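PDB 3MU7: xylanase and alpha-amylase inhibitor protein from Scadoxus multiflorus, which inhibits xylanase and alpha-amylase and has the TIM-barrel fold of the family 18 glycosyl hydrolases. Local coordinates for residues S24-Y29 / Q263-I268; P221-S226 / S256-V261; F123-E126 / Q132-L135. One frame throughout, in Å; residues are numbered along the deposited sequence.

Contact 1 of 3, residues S24-Y29 / Q263-I268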
loop_
_atom_site.group_PDB
_atom_site.type_symbol
_atom_site.label_atom_id
_atom_site.label_comp_id
_atom_site.label_asym_id
_atom_site.label_seq_id
_atom_site.Cartn_x
_atom_site.Cartn_y
_atom_site.Cartn_z
ATOM N N SER A 24 8.488 13.114 9.451
ATOM C CA SER A 24 7.434 13.264 10.450
ATOM C C SER A 24 7.616 12.276 11.600
ATOM O O SER A 24 7.201 12.550 12.725
ATOM C CB SER A 24 6.057 13.051 9.826
ATOM O OG SER A 24 5.819 11.678 9.574
ATOM N N GLY A 25 8.226 11.127 11.317
ATOM C CA GLY A 25 8.380 10.067 12.312
ATOM C C GLY A 25 7.087 9.323 12.597
ATOM O O GLY A 25 7.023 8.534 13.540
ATOM N N ASN A 26 6.054 9.568 11.795
ATOM C CA ASN A 26 4.742 8.962 12.041
ATOM C C ASN A 26 4.541 7.609 11.377
ATOM O O ASN A 26 3.598 6.891 11.722
ATOM C CB ASN A 26 3.623 9.899 11.596
ATOM C CG ASN A 26 3.448 11.079 12.515
ATOM O OD1 ASN A 26 4.251 11.301 13.424
ATOM N ND2 ASN A 26 2.398 11.853 12.280
ATOM N N TYR A 27 5.406 7.268 10.424
ATOM C CA TYR A 27 5.138 6.152 9.521
ATOM C C TYR A 27 6.207 5.079 9.542
ATOM O O TYR A 27 7.402 5.384 9.530
ATOM C CB TYR A 27 4.991 6.667 8.088
ATOM C CG TYR A 27 4.112 7.882 7.949
ATOM C CD1 TYR A 27 4.654 9.108 7.572
ATOM C CD2 TYR A 27 2.747 7.815 8.210
ATOM C CE1 TYR A 27 3.861 10.221 7.440
ATOM C CE2 TYR A 27 1.940 8.924 8.070
ATOM C CZ TYR A 27 2.507 10.130 7.687
ATOM O OH TYR A 27 1.744 11.259 7.535
ATOM N N ALA A 28 5.766 3.827 9.527
ATOM C CA ALA A 28 6.649 2.679 9.399
ATOM C C ALA A 28 6.844 2.290 7.929
ATOM O O ALA A 28 7.874 1.730 7.567
ATOM C CB ALA A 28 6.090 1.504 10.190
ATOM N N TYR A 29 5.836 2.567 7.104
ATOM C CA TYR A 29 5.874 2.285 5.670
ATOM C C TYR A 29 5.377 3.509 4.941
ATOM O O TYR A 29 4.362 4.101 5.334
ATOM C CB TYR A 29 4.901 1.179 5.280
ATOM C CG TYR A 29 5.190 -0.218 5.740
ATOM C CD1 TYR A 29 5.910 -1.097 4.931
ATOM C CD2 TYR A 29 4.679 -0.696 6.943
ATOM C CE1 TYR A 29 6.152 -2.412 5.326
ATOM C CE2 TYR A 29 4.917 -2.012 7.350
ATOM C CZ TYR A 29 5.652 -2.858 6.535
ATOM O OH TYR A 29 5.891 -4.153 6.934
ATOM N N GLN A 263 -3.670 16.268 10.127
ATOM C CA GLN A 263 -2.882 15.762 11.243
ATOM C C GLN A 263 -3.478 14.534 11.927
ATOM O O GLN A 263 -3.303 14.339 13.077
ATOM C CB GLN A 263 -2.571 16.893 12.254
ATOM C CG GLN A 263 -1.745 17.962 11.628
ATOM C CD GLN A 263 -1.165 18.906 12.651
ATOM O OE1 GLN A 263 -0.486 18.536 13.563
ATOM N NE2 GLN A 263 -1.425 20.116 12.462
ATOM N N PHE A 264 -4.181 13.718 11.129
ATOM C CA PHE A 264 -4.806 12.481 11.601
ATOM C C PHE A 264 -3.810 11.577 12.322
ATOM O O PHE A 264 -4.066 11.141 13.450
ATOM C CB PHE A 264 -5.429 11.744 10.413
ATOM C CG PHE A 264 -6.379 10.634 10.794
ATOM C CD1 PHE A 264 -7.750 10.825 10.708
ATOM C CD2 PHE A 264 -5.905 9.386 11.185
ATOM C CE1 PHE A 264 -8.631 9.803 11.025
ATOM C CE2 PHE A 264 -6.784 8.363 11.508
ATOM C CZ PHE A 264 -8.147 8.577 11.429
ATOM N N SER A 265 -2.668 11.299 11.691
ATOM C CA SER A 265 -1.677 10.427 12.325
ATOM C C SER A 265 -1.077 11.051 13.592
ATOM O O SER A 265 -0.821 10.339 14.557
ATOM C CB SER A 265 -0.577 9.985 11.358
ATOM O OG SER A 265 0.119 11.098 10.846
ATOM N N ASN A 266 -0.854 12.367 13.594
ATOM C CA ASN A 266 -0.436 13.054 14.826
ATOM C C ASN A 266 -1.424 12.784 15.963
ATOM O O ASN A 266 -1.017 12.458 17.080
ATOM C CB ASN A 266 -0.268 14.564 14.609
ATOM C CG ASN A 266 1.071 14.928 13.984
ATOM O OD1 ASN A 266 2.009 14.130 13.971
ATOM N ND2 ASN A 266 1.168 16.153 13.474
ATOM N N LYS A 267 -2.719 12.879 15.660
ATOM C CA LYS A 267 -3.777 12.653 16.650
ATOM C C LYS A 267 -3.858 11.197 17.104
ATOM O O LYS A 267 -4.056 10.922 18.293
ATOM C CB LYS A 267 -5.131 13.122 16.111
ATOM C CG LYS A 267 -5.212 14.625 15.893
ATOM C CD LYS A 267 -6.521 15.014 15.232
ATOM C CE LYS A 267 -6.508 16.467 14.801
ATOM N NZ LYS A 267 -7.725 16.804 14.014
ATOM N N ILE A 268 -3.706 10.267 16.161
ATOM C CA ILE A 268 -3.640 8.836 16.476
ATOM C C ILE A 268 -2.487 8.546 17.443
ATOM O O ILE A 268 -2.651 7.790 18.407
ATOM C CB ILE A 268 -3.482 7.965 15.184
ATOM C CG1 ILE A 268 -4.780 7.958 14.361
ATOM C CG2 ILE A 268 -3.053 6.538 15.526
ATOM C CD1 ILE A 268 -5.954 7.177 14.981
HETATM O O HOH W 1 4.903 14.230 13.374
#
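The amide nitrogen of N26 reaches across to the helix 264-269 and spends both of its hydrogens there. One goes to S265, with ND2 of N26 2.8 Å from OG and the hydroxyl tilted somewhat from the amide plane. The other goes to N266, where ND2 of N26 lies 2.9 Å from OD1. That second bond is almost straight at the hydrogen (177°) and leaves exactly in the amide plane of N26, yet it arrives well above the carbonyl plane of N266, the two amides standing 80° apart. The carbonyl OD1 of N26 is held by K271, so asparagine suits the place: one flat group serves as donor at one atom and acceptor at the other. N266 is steadied in turn by its own ND2, which gives a 2.9 Å bond to OE1 of Q263. A water bridges the segments, 2.9 Å from O of S24 and 3.0 Å from OD1 of N266.

S265 OG, set between its own backbone N and carbonyl carbon (chi1 60°), also bonds D259 OD2. The same carboxylate oxygen meets the hydroxyl of Y27, to which R16 adds another bond. The loop is shaped by an ST turn, OG of S24 accepting from N of N26 at 3.1 Å, while G25 takes the positive phi that other residues adopt less readily. This polar seam belongs to a TIM barrel closing on itself: the connection between its first two strands, 5-9 and 29-37, is tied to 264-269, the last helix, which comes after strand 248-254 and helix 256-262.

Contact 2 of 3, residues P221-S226 / S256-V261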
loop_
_atom_site.group_PDB
_atom_site.type_symbol
_atom_site.label_atom_id
_atom_site.label_comp_id
_atom_site.label_asym_id
_atom_site.label_seq_id
_atom_site.Cartn_x
_atom_site.Cartn_y
_atom_site.Cartn_z
ATOM N N PRO A 221 -12.040 13.823 5.687
ATOM C CA PRO A 221 -13.321 13.571 5.006
ATOM C C PRO A 221 -13.288 13.698 3.473
ATOM O O PRO A 221 -14.021 12.987 2.778
ATOM C CB PRO A 221 -14.251 14.637 5.597
ATOM C CG PRO A 221 -13.703 14.931 6.926
ATOM C CD PRO A 221 -12.212 14.683 6.875
ATOM N N ASP A 222 -12.444 14.589 2.958
ATOM C CA ASP A 222 -12.340 14.817 1.520
ATOM C C ASP A 222 -11.490 13.761 0.813
ATOM O O ASP A 222 -11.467 13.725 -0.409
ATOM C CB ASP A 222 -11.720 16.191 1.235
ATOM C CG ASP A 222 -12.716 17.343 1.329
ATOM O OD1 ASP A 222 -13.910 17.170 0.976
ATOM O OD2 ASP A 222 -12.275 18.459 1.695
ATOM N N ALA A 223 -10.772 12.935 1.576
ATOM C CA ALA A 223 -9.822 11.977 1.000
ATOM C C ALA A 223 -10.488 10.755 0.375
ATOM O O ALA A 223 -9.866 10.051 -0.419
ATOM C CB ALA A 223 -8.809 11.542 2.052
ATOM N N ALA A 224 -11.736 10.495 0.754
ATOM C CA ALA A 224 -12.502 9.363 0.241
ATOM C C ALA A 224 -13.958 9.777 0.087
ATOM O O ALA A 224 -14.398 10.732 0.726
ATOM C CB ALA A 224 -12.382 8.172 1.179
ATOM N N GLY A 225 -14.698 9.052 -0.750
ATOM C CA GLY A 225 -16.124 9.306 -0.955
ATOM C C GLY A 225 -16.960 9.025 0.271
ATOM O O GLY A 225 -17.985 9.675 0.493
ATOM N N SER A 226 -16.522 8.048 1.063
ATOM C CA SER A 226 -17.196 7.660 2.295
ATOM C C SER A 226 -16.238 6.849 3.162
ATOM O O SER A 226 -15.198 6.384 2.683
ATOM C CB SER A 226 -18.457 6.838 1.992
ATOM O OG SER A 226 -18.133 5.616 1.354
ATOM N N SER A 256 -0.952 10.612 2.386
ATOM C CA SER A 256 -0.008 11.589 2.965
ATOM C C SER A 256 -0.432 13.049 2.718
ATOM O O SER A 256 -0.408 13.864 3.608
ATOM C CB SER A 256 1.392 11.333 2.433
ATOM O OG SER A 256 2.352 12.233 2.983
ATOM N N TYR A 257 -0.881 13.303 1.494
ATOM C CA TYR A 257 -1.357 14.632 1.133
ATOM C C TYR A 257 -2.405 15.114 2.133
ATOM O O TYR A 257 -2.288 16.210 2.684
ATOM C CB TYR A 257 -1.920 14.582 -0.280
ATOM C CG TYR A 257 -2.534 15.845 -0.808
ATOM C CD1 TYR A 257 -1.792 17.018 -0.924
ATOM C CD2 TYR A 257 -3.847 15.846 -1.261
ATOM C CE1 TYR A 257 -2.361 18.169 -1.452
ATOM C CE2 TYR A 257 -4.423 16.988 -1.789
ATOM C CZ TYR A 257 -3.676 18.143 -1.883
ATOM O OH TYR A 257 -4.263 19.273 -2.406
ATOM N N TRP A 258 -3.415 14.289 2.379
ATOM C CA TRP A 258 -4.484 14.660 3.299
ATOM C C TRP A 258 -4.097 14.603 4.769
ATOM O O TRP A 258 -4.570 15.415 5.566
ATOM C CB TRP A 258 -5.749 13.852 3.018
ATOM C CG TRP A 258 -6.422 14.317 1.768
ATOM C CD1 TRP A 258 -6.467 13.672 0.569
ATOM C CD2 TRP A 258 -7.120 15.552 1.588
ATOM N NE1 TRP A 258 -7.164 14.425 -0.350
ATOM C CE2 TRP A 258 -7.571 15.585 0.251
ATOM C CE3 TRP A 258 -7.405 16.639 2.427
ATOM C CZ2 TRP A 258 -8.300 16.660 -0.270
ATOM C CZ3 TRP A 258 -8.127 17.710 1.910
ATOM C CH2 TRP A 258 -8.564 17.711 0.572
ATOM N N ASP A 259 -3.236 13.657 5.135
ATOM C CA ASP A 259 -2.738 13.547 6.507
ATOM C C ASP A 259 -1.933 14.789 6.903
ATOM O O ASP A 259 -1.955 15.212 8.060
ATOM C CB ASP A 259 -1.890 12.283 6.648
ATOM C CG ASP A 259 -1.690 11.858 8.089
ATOM O OD1 ASP A 259 -2.532 12.166 8.954
ATOM O OD2 ASP A 259 -0.684 11.181 8.345
ATOM N N THR A 260 -1.235 15.386 5.941
ATOM C CA THR A 260 -0.509 16.634 6.185
ATOM C C THR A 260 -1.477 17.739 6.621
ATOM O O THR A 260 -1.171 18.488 7.555
ATOM C CB THR A 260 0.263 17.077 4.929
ATOM O OG1 THR A 260 1.191 16.055 4.543
ATOM C CG2 THR A 260 1.032 18.378 5.159
ATOM N N VAL A 261 -2.624 17.815 5.946
ATOM C CA VAL A 261 -3.700 18.783 6.217
ATOM C C VAL A 261 -4.374 18.508 7.568
ATOM O O VAL A 261 -4.538 19.403 8.407
ATOM C CB VAL A 261 -4.792 18.726 5.087
ATOM C CG1 VAL A 261 -6.001 19.613 5.410
ATOM C CG2 VAL A 261 -4.202 19.075 3.722
#
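D222 and A223 lie over one face of the W258 indole, joining two segments that follow neighbouring strands of the TIM barrel: the loop after strand 213-218 and helix 256-262 after strand 248-254. The tight part runs along the whole face; over the pyrrole end the methyl of A223 sits 3.5 Å from CD1 of W258. Alanine fits because its short side chain brings the loop backbone down with it; CA of A223 lies 3.8 Å from CD1 of W258. At the other end of the indole, CB of D222 makes a CH-pi contact with the six-membered ring, 3.9 Å from its centroid and 25° off the normal. A broad, flat side chain such as tryptophan can thus serve two successive loop residues at once. With CG anti to its carbonyl carbon (chi1 -73°), W258 holds this surface out from the helix toward the loop.

The opposite face is met by the ring of Y257, whose CD2 stands 3.7 Å above the indole plane, and H220 also adjoins W258. Beyond these contacts the site loosens toward solvent. P221 and D222 are exposed, and a di(hydroxyethyl)ether molecule, probably from the crystallisation liquor, settles beside the indole and bonds O of P221 and O of A224. The carboxylate of D222 belongs to this outer side: polar enough for the surface, it uses its methylene for packing. Its plane is inclined 56° to the indole, and OD2 of D222 comes no nearer to the ring than 3.9 Å, at CH2 of W258.

Contact 3 of 3, residues F123-E126 / Q132-L135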
loop_
_atom_site.group_PDB
_atom_site.type_symbol
_atom_site.label_atom_id
_atom_site.label_comp_id
_atom_site.label_asym_id
_atom_site.label_seq_id
_atom_site.Cartn_x
_atom_site.Cartn_y
_atom_site.Cartn_z
ATOM N N PHE A 123 0.439 -4.451 -3.977
ATOM C CA PHE A 123 -0.570 -4.787 -4.993
ATOM C C PHE A 123 -1.848 -4.006 -4.685
ATOM O O PHE A 123 -2.666 -4.433 -3.855
ATOM C CB PHE A 123 -0.906 -6.283 -4.954
ATOM C CG PHE A 123 0.099 -7.194 -5.625
ATOM C CD1 PHE A 123 -0.351 -8.214 -6.458
ATOM C CD2 PHE A 123 1.472 -7.068 -5.405
ATOM C CE1 PHE A 123 0.546 -9.105 -7.060
ATOM C CE2 PHE A 123 2.373 -7.951 -6.012
ATOM C CZ PHE A 123 1.906 -8.970 -6.841
ATOM N N HIS A 124 -2.035 -2.869 -5.340
ATOM C CA HIS A 124 -3.257 -2.063 -5.171
ATOM C C HIS A 124 -4.132 -2.265 -6.416
ATOM O O HIS A 124 -4.448 -1.329 -7.157
ATOM C CB HIS A 124 -2.888 -0.589 -4.952
ATOM C CG HIS A 124 -4.009 0.274 -4.446
ATOM N ND1 HIS A 124 -3.971 0.869 -3.204
ATOM C CD2 HIS A 124 -5.178 0.663 -5.013
ATOM C CE1 HIS A 124 -5.069 1.584 -3.026
ATOM N NE2 HIS A 124 -5.817 1.477 -4.107
ATOM N N ILE A 125 -4.522 -3.517 -6.636
ATOM C CA ILE A 125 -5.260 -3.912 -7.832
ATOM C C ILE A 125 -6.743 -3.712 -7.588
ATOM O O ILE A 125 -7.351 -4.426 -6.786
ATOM C CB ILE A 125 -4.944 -5.373 -8.230
ATOM C CG1 ILE A 125 -3.426 -5.599 -8.360
ATOM C CG2 ILE A 125 -5.703 -5.766 -9.496
ATOM C CD1 ILE A 125 -2.683 -4.598 -9.259
ATOM N N GLU A 126 -7.314 -2.741 -8.295
ATOM C CA GLU A 126 -8.673 -2.289 -8.044
ATOM C C GLU A 126 -9.659 -2.718 -9.131
ATOM O O GLU A 126 -10.861 -2.513 -8.987
ATOM C CB GLU A 126 -8.681 -0.766 -7.854
ATOM C CG GLU A 126 -9.954 -0.201 -7.220
ATOM C CD GLU A 126 -10.150 -0.603 -5.735
ATOM O OE1 GLU A 126 -9.234 -0.318 -4.897
ATOM O OE2 GLU A 126 -11.189 -1.153 -5.429
ATOM N N GLN A 132 -3.878 -12.651 -14.012
ATOM C CA GLN A 132 -2.625 -13.382 -13.797
ATOM C C GLN A 132 -1.826 -12.836 -12.612
ATOM O O GLN A 132 -0.607 -13.018 -12.529
ATOM C CB GLN A 132 -1.775 -13.432 -15.072
ATOM C CG GLN A 132 -2.431 -14.206 -16.218
ATOM C CD GLN A 132 -2.461 -15.720 -16.005
ATOM O OE1 GLN A 132 -1.805 -16.257 -15.117
ATOM N NE2 GLN A 132 -3.214 -16.417 -16.853
ATOM N N TYR A 133 -2.516 -12.177 -11.687
ATOM C CA TYR A 133 -1.844 -11.628 -10.507
ATOM C C TYR A 133 -1.248 -12.693 -9.584
ATOM O O TYR A 133 -0.234 -12.435 -8.933
ATOM C CB TYR A 133 -2.748 -10.651 -9.746
ATOM C CG TYR A 133 -2.966 -9.375 -10.521
ATOM C CD1 TYR A 133 -4.176 -9.118 -11.152
ATOM C CD2 TYR A 133 -1.943 -8.435 -10.639
ATOM C CE1 TYR A 133 -4.362 -7.946 -11.889
ATOM C CE2 TYR A 133 -2.114 -7.275 -11.374
ATOM C CZ TYR A 133 -3.324 -7.034 -11.980
ATOM O OH TYR A 133 -3.481 -5.873 -12.696
ATOM N N GLN A 134 -1.844 -13.886 -9.548
ATOM C CA GLN A 134 -1.244 -14.989 -8.805
ATOM C C GLN A 134 0.130 -15.349 -9.377
ATOM O O GLN A 134 1.087 -15.510 -8.627
ATOM C CB GLN A 134 -2.170 -16.209 -8.752
ATOM C CG GLN A 134 -1.574 -17.422 -8.033
ATOM C CD GLN A 134 -1.424 -17.239 -6.530
ATOM O OE1 GLN A 134 -1.851 -16.241 -5.955
ATOM N NE2 GLN A 134 -0.813 -18.216 -5.887
ATOM N N LEU A 135 0.230 -15.465 -10.699
ATOM C CA LEU A 135 1.519 -15.729 -11.335
ATOM C C LEU A 135 2.530 -14.604 -11.074
ATOM O O LEU A 135 3.693 -14.873 -10.801
ATOM C CB LEU A 135 1.358 -15.979 -12.837
ATOM C CG LEU A 135 2.634 -16.291 -13.632
ATOM C CD1 LEU A 135 3.374 -17.516 -13.103
ATOM C CD2 LEU A 135 2.309 -16.461 -15.103
#
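Y133 spreads its ring against the branched side chain of I125, the two side chains approaching from opposite directions. From CB the tyrosine leaves the first turn of helix 133-144 with CG anti to the carbonyl carbon (chi1 -70°), which aims the ring at the strand. Next along the ring, CD1 faces CG2 of I125 at 4.0 Å, while CD2 faces CG1 of I125 at 3.9 Å. Further out the fit tightens: CE1 of Y133 is 3.5 Å from CG2 of I125, and CE2 of Y133 is equally close to CD1 of I125. CZ lies under both methyls, 3.7 Å from CG2 and from CD1 of I125, and the hydroxyl OH ends beside both.

Strand 120-125 and helix 133-144 are the first two elements of a beta-alpha-beta unit of the TIM barrel, and strand 151-154 completes it. Along the strand, F123 and I125 point to the helix layer, where large apolar groups belong, whereas H124 between them turns elsewhere, to Y8 and F34. Beta-branched isoleucine suits its position because its two arms cover the tyrosine together, and tyrosine suits its own by offering them a whole flat face; CG1 makes the CH-pi contact, 19° off the ring normal. F123 approaches differently: the backbone O of Y133 meets the edge of the phenyl close to its plane, 3.9 Å from CE1 of F123, while the same phenyl packs on L136, A137 and L140 farther along the helix.

In the fold
All three contacts belong to one TIM barrel. Along the chain, 24-29 opens contact 1, contact 3 (123-126 with 132-135) comes next, then contact 2 (221-226 with 256-261), and 263-268 finally completes contact 1. Contacts 1 and 2 are neighbours, their centres 14 Å apart, because helices 256-262 and 264-269 are consecutive; helix 256-262, through D259, also touches contact 1. Contact 3 lies on the other side of the chain's centre, about 28 Å from contact 1 and 25 Å from contact 2 between centres. Thus contact 3 packs one local strand-helix pair, whereas contact 1 joins the N-terminal and C-terminal parts of the chain, where the barrel closes.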